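Local coordinates for galactitol-1-phosphate 5-dehydrogenase (Escherichia coli, PDB 4UEJ) that oxidises galactitol 1-phosphate to D-tagatose 6-phosphate with NAD+ as the hydride acceptor, working as a zinc-dependent homodimeric dehydrogenase, at the interface of chains A and B. Residues are numbered along the deposited sequence; one frame, centred on the assembly and turned at random. Chains: chain A/B, Galactitol-1-phosphate 5-dehydrogenase.

Contact 1: the interface of chains A and B. Residues chain A 243, 258, 260, 262, 264, 266; chain B 270, 273, 277.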
loop_
_atom_site.group_PDB
_atom_site.type_symbol
_atom_site.label_atom_id
_atom_site.label_comp_id
_atom_site.label_asym_id
_atom_site.label_seq_id
_atom_site.Cartn_x
_atom_site.Cartn_y
_atom_site.Cartn_z
ATOM N N VAL A 243 -11.093 -5.722 3.165
ATOM C CA VAL A 243 -9.929 -5.207 2.437
ATOM C C VAL A 243 -10.331 -4.867 1.011
ATOM O O VAL A 243 -10.021 -3.788 0.508
ATOM C CB VAL A 243 -8.753 -6.213 2.398
ATOM C CG1 VAL A 243 -7.581 -5.623 1.614
ATOM C CG2 VAL A 243 -8.321 -6.595 3.796
ATOM N N LEU A 258 -3.931 -0.660 6.969
ATOM C CA LEU A 258 -4.363 -2.021 7.232
ATOM C C LEU A 258 -3.980 -2.366 8.654
ATOM O O LEU A 258 -2.803 -2.439 8.976
ATOM C CB LEU A 258 -3.714 -2.999 6.250
ATOM C CG LEU A 258 -3.982 -2.761 4.761
ATOM C CD1 LEU A 258 -3.172 -3.746 3.925
ATOM C CD2 LEU A 258 -5.460 -2.874 4.445
ATOM N N GLY A 260 -6.125 -4.800 10.501
ATOM C CA GLY A 260 -6.646 -6.131 10.742
ATOM C C GLY A 260 -5.890 -7.219 10.011
ATOM O O GLY A 260 -5.694 -7.155 8.804
ATOM N N LEU A 262 -5.413 -10.898 8.387
ATOM C CA LEU A 262 -6.303 -11.846 7.722
ATOM C C LEU A 262 -6.024 -13.282 8.134
ATOM O O LEU A 262 -4.880 -13.656 8.370
ATOM C CB LEU A 262 -6.178 -11.721 6.199
ATOM C CG LEU A 262 -7.210 -10.891 5.431
ATOM C CD1 LEU A 262 -7.592 -9.616 6.150
ATOM C CD2 LEU A 262 -6.657 -10.591 4.042
ATOM N N GLN A 264 -7.887 -15.676 6.310
ATOM C CA GLN A 264 -8.169 -16.331 5.043
ATOM C C GLN A 264 -7.409 -15.611 3.937
ATOM O O GLN A 264 -7.024 -14.454 4.103
ATOM C CB GLN A 264 -9.665 -16.333 4.746
ATOM C CG GLN A 264 -10.526 -16.809 5.895
ATOM C CD GLN A 264 -11.988 -16.848 5.522
ATOM O OE1 GLN A 264 -12.465 -16.003 4.758
ATOM N NE2 GLN A 264 -12.713 -17.838 6.047
ATOM N N LEU A 266 -6.586 -13.628 0.449
ATOM C CA LEU A 266 -7.202 -12.493 -0.208
ATOM C C LEU A 266 -7.138 -12.702 -1.707
ATOM O O LEU A 266 -6.053 -12.758 -2.266
ATOM C CB LEU A 266 -6.490 -11.194 0.185
ATOM C CG LEU A 266 -6.981 -9.901 -0.467
ATOM C CD1 LEU A 266 -8.440 -9.631 -0.088
ATOM C CD2 LEU A 266 -6.099 -8.733 -0.056
ATOM N N SER B 270 -2.883 -15.629 3.176
ATOM C CA SER B 270 -3.043 -14.839 4.381
ATOM C C SER B 270 -1.672 -14.499 4.961
ATOM O O SER B 270 -1.486 -13.424 5.527
ATOM C CB SER B 270 -3.916 -15.573 5.408
ATOM O OG SER B 270 -3.412 -16.862 5.670
ATOM N N PHE B 273 -0.197 -11.609 2.707
ATOM C CA PHE B 273 -0.908 -10.410 3.108
ATOM C C PHE B 273 -0.414 -9.936 4.473
ATOM O O PHE B 273 -0.173 -8.750 4.677
ATOM C CB PHE B 273 -2.413 -10.639 3.164
ATOM C CG PHE B 273 -3.173 -9.438 3.653
ATOM C CD1 PHE B 273 -3.592 -8.461 2.764
ATOM C CD2 PHE B 273 -3.444 -9.270 5.010
ATOM C CE1 PHE B 273 -4.290 -7.346 3.217
ATOM C CE2 PHE B 273 -4.131 -8.148 5.470
ATOM C CZ PHE B 273 -4.554 -7.193 4.571
ATOM N N LEU B 277 1.450 -5.991 6.617
ATOM C CA LEU B 277 1.269 -5.390 7.930
ATOM C C LEU B 277 2.516 -5.549 8.779
ATOM O O LEU B 277 3.029 -4.570 9.314
ATOM C CB LEU B 277 0.065 -6.002 8.676
ATOM C CG LEU B 277 -1.313 -5.523 8.195
ATOM C CD1 LEU B 277 -1.607 -6.034 6.786
ATOM C CD2 LEU B 277 -2.400 -5.960 9.170
HETATM O O HOH W 1 -2.620 -12.069 7.447
#
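Helix 270-278 of chain B lends B:Phe273 to a hydrophobic pocket of chain A, lined by A:Leu262, A:Leu258, A:Leu266 and A:Val243. This is a knob-in-pocket contact of the homodimer. With CG opposite the backbone N (chi1 177°), the B:Phe273 ring points off the helix into chain A. A:Leu262 crosses it at about a right angle. Its methyl CD2 sits over the centre of one ring face, 3.6 Å from B:Phe273 CD2, in a CH-pi contact. A:Leu258 and A:Val243 pack the far end of the ring. A:Leu258 CD1 lies 3.8 Å from B:Phe273 CZ, and A:Val243 CG2 is 3.9 Å from B:Phe273 CZ. A:Leu266 CD2 touches the ring at B:Phe273 CD1. The carbonyl oxygen of A:Gly260 meets the edge, in the ring plane. An alanine in place of B:Phe273 is likely to leave a gap among these side chains and to deprive the A:Leu262 methyl of its aromatic partner. One turn further on, B:Leu277 CD1 packs 3.7 Å from A:Leu258 CB. At the start of the helix, water 1 joins the chains. Water 1 lies 2.6 Å from B:Ser270 O and 2.9 Å from A:Leu262 O, both backbone carbonyl oxygens. The pocket lies in the dehydrogenase domain of chain A, between helix 240-249, the end of strand 255-258 and the loop leading to strand 266-268.

Contact 2: the interface of chains A and B. Residues chain A 253, 277-280; chain B 101-102, 285, 287.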
loop_
_atom_site.group_PDB
_atom_site.type_symbol
_atom_site.label_atom_id
_atom_site.label_comp_id
_atom_site.label_asym_id
_atom_site.label_seq_id
_atom_site.Cartn_x
_atom_site.Cartn_y
_atom_site.Cartn_z
ATOM N N HIS A 253 -6.315 9.004 -4.493
ATOM C CA HIS A 253 -5.152 9.079 -3.608
ATOM C C HIS A 253 -5.469 8.839 -2.131
ATOM O O HIS A 253 -4.762 9.352 -1.265
ATOM C CB HIS A 253 -4.463 10.437 -3.759
ATOM C CG HIS A 253 -3.830 10.640 -5.099
ATOM N ND1 HIS A 253 -2.468 10.747 -5.267
ATOM C CD2 HIS A 253 -4.369 10.734 -6.338
ATOM C CE1 HIS A 253 -2.194 10.915 -6.548
ATOM N NE2 HIS A 253 -3.330 10.913 -7.220
ATOM N N LEU A 277 -3.797 0.945 -8.340
ATOM C CA LEU A 277 -2.986 1.751 -9.248
ATOM C C LEU A 277 -3.744 2.970 -9.756
ATOM O O LEU A 277 -3.274 4.096 -9.623
ATOM C CB LEU A 277 -2.502 0.918 -10.443
ATOM C CG LEU A 277 -1.301 0.014 -10.140
ATOM C CD1 LEU A 277 -1.704 -1.158 -9.269
ATOM C CD2 LEU A 277 -0.666 -0.469 -11.445
ATOM N N ARG A 278 -4.920 2.738 -10.324
ATOM C CA ARG A 278 -5.660 3.817 -10.975
ATOM C C ARG A 278 -6.041 4.957 -10.039
ATOM O O ARG A 278 -6.026 6.120 -10.447
ATOM C CB ARG A 278 -6.902 3.259 -11.649
ATOM C CG ARG A 278 -6.593 2.503 -12.935
ATOM C CD ARG A 278 -7.883 1.986 -13.544
ATOM N NE ARG A 278 -7.726 1.667 -14.959
ATOM C CZ ARG A 278 -7.272 0.506 -15.401
ATOM N NH1 ARG A 278 -6.928 -0.432 -14.534
ATOM N NH2 ARG A 278 -7.161 0.285 -16.706
ATOM N N LYS A 279 -6.393 4.628 -8.798
ATOM C CA LYS A 279 -6.698 5.646 -7.804
ATOM C C LYS A 279 -5.445 6.184 -7.140
ATOM O O LYS A 279 -5.509 7.125 -6.359
ATOM C CB LYS A 279 -7.648 5.096 -6.727
ATOM C CG LYS A 279 -8.949 4.540 -7.283
ATOM C CD LYS A 279 -9.784 3.950 -6.153
ATOM C CE LYS A 279 -11.084 3.376 -6.689
ATOM N NZ LYS A 279 -12.007 2.988 -5.584
ATOM N N GLU A 280 -4.305 5.575 -7.460
ATOM C CA GLU A 280 -3.036 5.893 -6.805
ATOM C C GLU A 280 -3.184 5.894 -5.283
ATOM O O GLU A 280 -2.817 6.844 -4.604
ATOM C CB GLU A 280 -2.480 7.220 -7.328
ATOM C CG GLU A 280 -1.955 7.047 -8.771
ATOM C CD GLU A 280 -1.176 8.244 -9.317
ATOM O OE1 GLU A 280 -1.476 9.402 -8.975
ATOM O OE2 GLU A 280 -0.241 8.014 -10.098
ATOM N N SER B 101 -4.422 11.705 -13.724
ATOM C CA SER B 101 -4.631 10.290 -14.015
ATOM C C SER B 101 -5.895 9.748 -13.344
ATOM O O SER B 101 -6.291 8.604 -13.578
ATOM C CB SER B 101 -3.405 9.485 -13.579
ATOM O OG SER B 101 -2.257 10.022 -14.211
ATOM N N GLN B 102 -6.533 10.576 -12.520
ATOM C CA GLN B 102 -7.804 10.198 -11.924
ATOM C C GLN B 102 -8.946 11.001 -12.539
ATOM O O GLN B 102 -10.062 10.980 -12.025
ATOM C CB GLN B 102 -7.772 10.379 -10.399
ATOM C CG GLN B 102 -6.937 9.304 -9.680
ATOM C CD GLN B 102 -5.448 9.489 -9.873
ATOM O OE1 GLN B 102 -4.935 10.606 -9.775
ATOM N NE2 GLN B 102 -4.740 8.390 -10.160
ATOM N N GLY B 285 0.307 2.813 -5.267
ATOM C CA GLY B 285 -0.216 2.601 -6.599
ATOM C C GLY B 285 0.270 3.736 -7.474
ATOM O O GLY B 285 0.184 4.912 -7.103
ATOM N N TRP B 287 0.004 5.371 -11.357
ATOM C CA TRP B 287 -0.827 5.296 -12.544
ATOM C C TRP B 287 -0.413 6.365 -13.508
ATOM O O TRP B 287 -0.389 7.562 -13.184
ATOM C CB TRP B 287 -2.322 5.422 -12.211
ATOM C CG TRP B 287 -3.229 5.118 -13.401
ATOM C CD1 TRP B 287 -4.210 5.924 -13.920
ATOM C CD2 TRP B 287 -3.222 3.933 -14.211
ATOM N NE1 TRP B 287 -4.817 5.308 -14.992
ATOM C CE2 TRP B 287 -4.230 4.086 -15.191
ATOM C CE3 TRP B 287 -2.472 2.753 -14.197
ATOM C CZ2 TRP B 287 -4.497 3.109 -16.148
ATOM C CZ3 TRP B 287 -2.739 1.787 -15.149
ATOM C CH2 TRP B 287 -3.744 1.971 -16.111
HETATM O O HOH W 2 -7.552 6.571 -12.845
#
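B:Gln102 and B:Trp287 receive the end of helix 270-278 of chain A and the loop just after it, with A:Arg278 on the helix and A:Glu280 on the loop. Hydrogen bonds come first. The amide nitrogen B:Gln102 NE2 donates to the backbone oxygen A:Arg278 O at 2.6 Å. The bond is nearly straight (175° at H) and lies in the amide plane of B:Gln102, but approaches from above the carbonyl plane of A:Arg278. On its other branch, B:Gln102 OE1 accepts from A:His253 NE2 at 3.0 Å. Here the imidazole meets the amide almost perpendicularly, with OE1 in the ring plane, while NE2 stands above the plane of the B:Gln102 carbonyl. A bend at chi2 (73°) in B:Gln102 helps turn its amide so that both branches find partners. A leucine at B:Gln102 would probably leave A:Arg278 O and A:His253 NE2 without these mates. A:Glu280 OE2 accepts from the backbone N of B:Trp287 at 2.9 Å through its anti lone pair, away from the other oxygen. Packing comes next: A:Arg278 and B:Trp287 run side by side in the same direction. A:Arg278 CG rests over the indole face, 3.6 Å from B:Trp287 CE2. The extended chain then carries the guanidinium along the six-membered ring, tilted against it. Last is a water bridge. Water 2 lies 2.9 Å from A:Arg278 O, which also accepts the hydrogen bond from the B:Gln102 amide, and 2.5 Å from B:Ser101 O.

Contact 3: the interface of chains A and B. Residues chain A 268, 273; chain B 243, 258, 260, 262, 266.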
loop_
_atom_site.group_PDB
_atom_site.type_symbol
_atom_site.label_atom_id
_atom_site.label_comp_id
_atom_site.label_asym_id
_atom_site.label_seq_id
_atom_site.Cartn_x
_atom_site.Cartn_y
_atom_site.Cartn_z
ATOM N N LEU A 268 -7.983 -10.813 -5.045
ATOM C CA LEU A 268 -8.437 -9.577 -5.666
ATOM C C LEU A 268 -8.552 -9.789 -7.162
ATOM O O LEU A 268 -7.638 -10.310 -7.787
ATOM C CB LEU A 268 -7.484 -8.417 -5.369
ATOM C CG LEU A 268 -7.309 -7.954 -3.922
ATOM C CD1 LEU A 268 -6.396 -6.741 -3.890
ATOM C CD2 LEU A 268 -8.647 -7.633 -3.280
ATOM N N PHE A 273 -7.494 -4.924 -8.086
ATOM C CA PHE A 273 -6.072 -4.630 -7.968
ATOM C C PHE A 273 -5.739 -3.375 -8.770
ATOM O O PHE A 273 -5.014 -2.503 -8.301
ATOM C CB PHE A 273 -5.210 -5.795 -8.454
ATOM C CG PHE A 273 -3.739 -5.478 -8.475
ATOM C CD1 PHE A 273 -2.973 -5.633 -7.336
ATOM C CD2 PHE A 273 -3.128 -5.012 -9.635
ATOM C CE1 PHE A 273 -1.616 -5.341 -7.357
ATOM C CE2 PHE A 273 -1.780 -4.708 -9.655
ATOM C CZ PHE A 273 -1.026 -4.873 -8.514
ATOM N N VAL B 243 4.051 -9.404 -7.937
ATOM C CA VAL B 243 3.497 -8.631 -6.829
ATOM C C VAL B 243 3.717 -9.421 -5.539
ATOM O O VAL B 243 4.183 -8.877 -4.531
ATOM C CB VAL B 243 1.987 -8.323 -6.996
ATOM C CG1 VAL B 243 1.471 -7.508 -5.804
ATOM C CG2 VAL B 243 1.724 -7.579 -8.283
ATOM N N LEU B 258 3.710 0.112 -7.284
ATOM C CA LEU B 258 3.087 -0.800 -8.230
ATOM C C LEU B 258 2.899 -0.049 -9.536
ATOM O O LEU B 258 2.145 0.927 -9.598
ATOM C CB LEU B 258 1.750 -1.316 -7.702
ATOM C CG LEU B 258 1.762 -2.067 -6.369
ATOM C CD1 LEU B 258 0.336 -2.385 -5.954
ATOM C CD2 LEU B 258 2.605 -3.328 -6.437
ATOM N N GLY B 260 3.110 -2.048 -12.774
ATOM C CA GLY B 260 2.559 -3.009 -13.711
ATOM C C GLY B 260 1.083 -3.300 -13.495
ATOM O O GLY B 260 0.653 -3.657 -12.405
ATOM N N LEU B 262 -2.113 -5.575 -13.703
ATOM C CA LEU B 262 -2.391 -6.998 -13.799
ATOM C C LEU B 262 -3.489 -7.246 -14.812
ATOM O O LEU B 262 -4.440 -6.471 -14.921
ATOM C CB LEU B 262 -2.786 -7.571 -12.440
ATOM C CG LEU B 262 -1.692 -8.230 -11.603
ATOM C CD1 LEU B 262 -0.425 -7.402 -11.559
ATOM C CD2 LEU B 262 -2.235 -8.437 -10.211
ATOM N N LEU B 266 -5.169 -11.546 -8.604
ATOM C CA LEU B 266 -4.109 -11.708 -7.609
ATOM C C LEU B 266 -4.615 -12.461 -6.392
ATOM O O LEU B 266 -5.500 -11.996 -5.694
ATOM C CB LEU B 266 -3.566 -10.348 -7.158
ATOM C CG LEU B 266 -2.531 -10.408 -6.034
ATOM C CD1 LEU B 266 -1.246 -11.074 -6.536
ATOM C CD2 LEU B 266 -2.245 -9.007 -5.500
#
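A:Leu268 and B:Leu266 form an antiparallel beta bridge between the strands 266-268 of the two chains. Each residue gives and takes one backbone bond with the other. A:Leu268 N donates to B:Leu266 O at 2.8 Å, and B:Leu266 N donates to A:Leu268 O at 2.9 Å. Beside this bridge, A:Phe273 leaves helix 270-278 and enters the pocket of chain B. Its CG stands across from the backbone N (chi1 174°), and this directs the ring away from its own helix. B:Leu262 spreads both methyls on the ring. CD2 lies over one face, displaced toward the rim and 3.6 Å from A:Phe273 CD2. The other branch, B:Leu262 CD1, reaches A:Phe273 CE2 at 3.6 Å. B:Leu266 holds the near part of the ring: its CD2 is 3.9 Å from A:Phe273 CD1. Thus one residue serves the bridge with its backbone and the pocket with its side chain. Deeper in, B:Leu258 CD1 packs 3.8 Å from A:Phe273 CE1. B:Val243 slides past the ring in the opposite direction and places CG2 3.9 Å from A:Phe273 CZ. The carbonyl oxygen of B:Gly260 lies at the ring edge, in its plane. Backbone pairing and the inserted aromatic together probably help to set the register of the two subunits. The paired strands join the nucleotide-binding domains of the dimer, as is typical of zinc-containing alcohol dehydrogenases.

Contact 4: the interface of chains A and B. Residues chain A 228-230, 252; chain B 93-94, 97, 99.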
loop_
_atom_site.group_PDB
_atom_site.type_symbol
_atom_site.label_atom_id
_atom_site.label_comp_id
_atom_site.label_asym_id
_atom_site.label_seq_id
_atom_site.Cartn_x
_atom_site.Cartn_y
_atom_site.Cartn_z
ATOM N N ARG A 228 -14.744 12.346 -1.118
ATOM C CA ARG A 228 -13.846 11.377 -1.748
ATOM C C ARG A 228 -12.375 11.756 -1.665
ATOM O O ARG A 228 -11.513 10.894 -1.831
ATOM C CB ARG A 228 -14.233 11.152 -3.225
ATOM C CG ARG A 228 -13.961 12.290 -4.219
ATOM C CD ARG A 228 -14.486 11.854 -5.584
ATOM N NE ARG A 228 -14.350 12.861 -6.638
ATOM C CZ ARG A 228 -15.186 13.880 -6.818
ATOM N NH1 ARG A 228 -16.208 14.060 -5.994
ATOM N NH2 ARG A 228 -14.986 14.736 -7.818
ATOM N N PHE A 229 -12.079 13.024 -1.392
ATOM C CA PHE A 229 -10.684 13.460 -1.340
ATOM C C PHE A 229 -10.107 13.400 0.081
ATOM O O PHE A 229 -10.844 13.458 1.065
ATOM C CB PHE A 229 -10.558 14.876 -1.900
ATOM C CG PHE A 229 -10.861 14.973 -3.372
ATOM C CD1 PHE A 229 -9.932 14.552 -4.311
ATOM C CD2 PHE A 229 -12.074 15.477 -3.813
ATOM C CE1 PHE A 229 -10.208 14.641 -5.679
ATOM C CE2 PHE A 229 -12.359 15.562 -5.172
ATOM C CZ PHE A 229 -11.421 15.145 -6.101
ATOM N N ASN A 230 -8.785 13.291 0.169
ATOM C CA ASN A 230 -8.077 13.250 1.443
ATOM C C ASN A 230 -8.647 12.227 2.414
ATOM O O ASN A 230 -8.797 12.485 3.617
ATOM C CB ASN A 230 -8.061 14.634 2.075
ATOM C CG ASN A 230 -7.387 15.657 1.186
ATOM O OD1 ASN A 230 -6.184 15.577 0.940
ATOM N ND2 ASN A 230 -8.158 16.617 0.690
ATOM N N PRO A 252 -9.840 9.219 -4.710
ATOM C CA PRO A 252 -8.535 9.441 -5.347
ATOM C C PRO A 252 -7.433 9.700 -4.313
ATOM O O PRO A 252 -7.616 10.484 -3.378
ATOM C CB PRO A 252 -8.772 10.668 -6.238
ATOM C CG PRO A 252 -10.056 11.261 -5.772
ATOM C CD PRO A 252 -10.866 10.162 -5.174
ATOM N N PRO B 93 -12.846 18.129 -10.484
ATOM C CA PRO B 93 -12.119 18.377 -9.231
ATOM C C PRO B 93 -10.786 17.651 -9.158
ATOM O O PRO B 93 -9.825 18.216 -8.654
ATOM C CB PRO B 93 -13.084 17.860 -8.164
ATOM C CG PRO B 93 -14.441 18.103 -8.764
ATOM C CD PRO B 93 -14.258 17.779 -10.229
ATOM N N GLU B 94 -10.736 16.424 -9.655
ATOM C CA GLU B 94 -9.477 15.691 -9.720
ATOM C C GLU B 94 -8.440 16.470 -10.521
ATOM O O GLU B 94 -7.304 16.619 -10.081
ATOM C CB GLU B 94 -9.695 14.299 -10.325
ATOM C CG GLU B 94 -10.293 13.272 -9.353
ATOM C CD GLU B 94 -11.805 13.379 -9.178
ATOM O OE1 GLU B 94 -12.428 14.345 -9.679
ATOM O OE2 GLU B 94 -12.374 12.475 -8.523
ATOM N N LYS B 97 -6.955 19.509 -8.924
ATOM C CA LYS B 97 -6.014 19.176 -7.855
ATOM C C LYS B 97 -4.705 18.639 -8.406
ATOM O O LYS B 97 -3.793 18.322 -7.642
ATOM C CB LYS B 97 -6.621 18.149 -6.898
ATOM C CG LYS B 97 -7.672 18.716 -5.974
ATOM C CD LYS B 97 -8.388 17.610 -5.224
ATOM C CE LYS B 97 -9.390 18.170 -4.227
ATOM N NZ LYS B 97 -8.714 18.542 -2.955
ATOM N N PHE B 99 -4.603 15.863 -10.107
ATOM C CA PHE B 99 -4.746 14.409 -10.188
ATOM C C PHE B 99 -5.199 13.987 -11.581
ATOM O O PHE B 99 -6.263 13.394 -11.735
ATOM C CB PHE B 99 -5.750 13.892 -9.148
ATOM C CG PHE B 99 -5.365 14.171 -7.725
ATOM C CD1 PHE B 99 -4.052 14.446 -7.380
ATOM C CD2 PHE B 99 -6.325 14.145 -6.722
ATOM C CE1 PHE B 99 -3.708 14.694 -6.061
ATOM C CE2 PHE B 99 -5.985 14.386 -5.407
ATOM C CZ PHE B 99 -4.677 14.669 -5.077
#
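A:Phe229 lies between B:Lys97 of the partner chain and its neighbour A:Arg228. Its CB lies near B:Lys97 CE. CG lies anti to the carbonyl carbon, beside the backbone N (chi1 -66°), which sends the ring toward chain B. A:Phe229 CG is 3.6 Å from B:Lys97 CE, a methylene over the ring centre in a CH-pi contact. CD2 faces the same methylene, and CD1 lies under B:Lys97 CD. On this face, B:Lys97 CD is also 3.5 Å from A:Phe229 CE1, on the side looking toward B:Phe99. On the other side of the ring, A:Phe229 CE2 meets B:Pro93 CB at 3.8 Å. The tip, A:Phe229 CZ, touches the carboxylate carbon B:Glu94 CD at 3.6 Å. A:Arg228 packs its CG on the opposite ring face, toward the rim. Its guanidinium grips B:Glu94 side-on. A:Arg228 NE forms a hydrogen-bonded salt bridge of 2.8 Å to B:Glu94 OE2. A:Arg228 NH2 donates to B:Glu94 OE1 at 3.2 Å. Both oxygens are met syn but out of the carboxylate plane; guanidinium and carboxylate planes are 29° apart. This pair of hydrogen bonds probably limits carboxylate rotation. The site ties the structural zinc lobe of chain B, which includes helix 93-96, to the dehydrogenase domain of chain A.

Distances here run between the centres of the C-alpha atoms of the contacts. The Phe273 pockets of contacts 1 and 3, about 15 Å apart, are twins about the two-fold axis; contact 3 adds the backbone bridge. Helix 270-278 of chain A joins contacts 3 and 2, about 13 Å apart. Contacts 2 and 4 lie about 10 Å apart. Both use the structural zinc lobe of chain B, and the neighbours A:Pro252 and A:His253 divide between them. Contact 4 is about 26 Å from contact 1. The homodimer thus combines a largely apolar centre, stitched by backbone bonds, with a more polar flank that the structural zinc probably helps to shape.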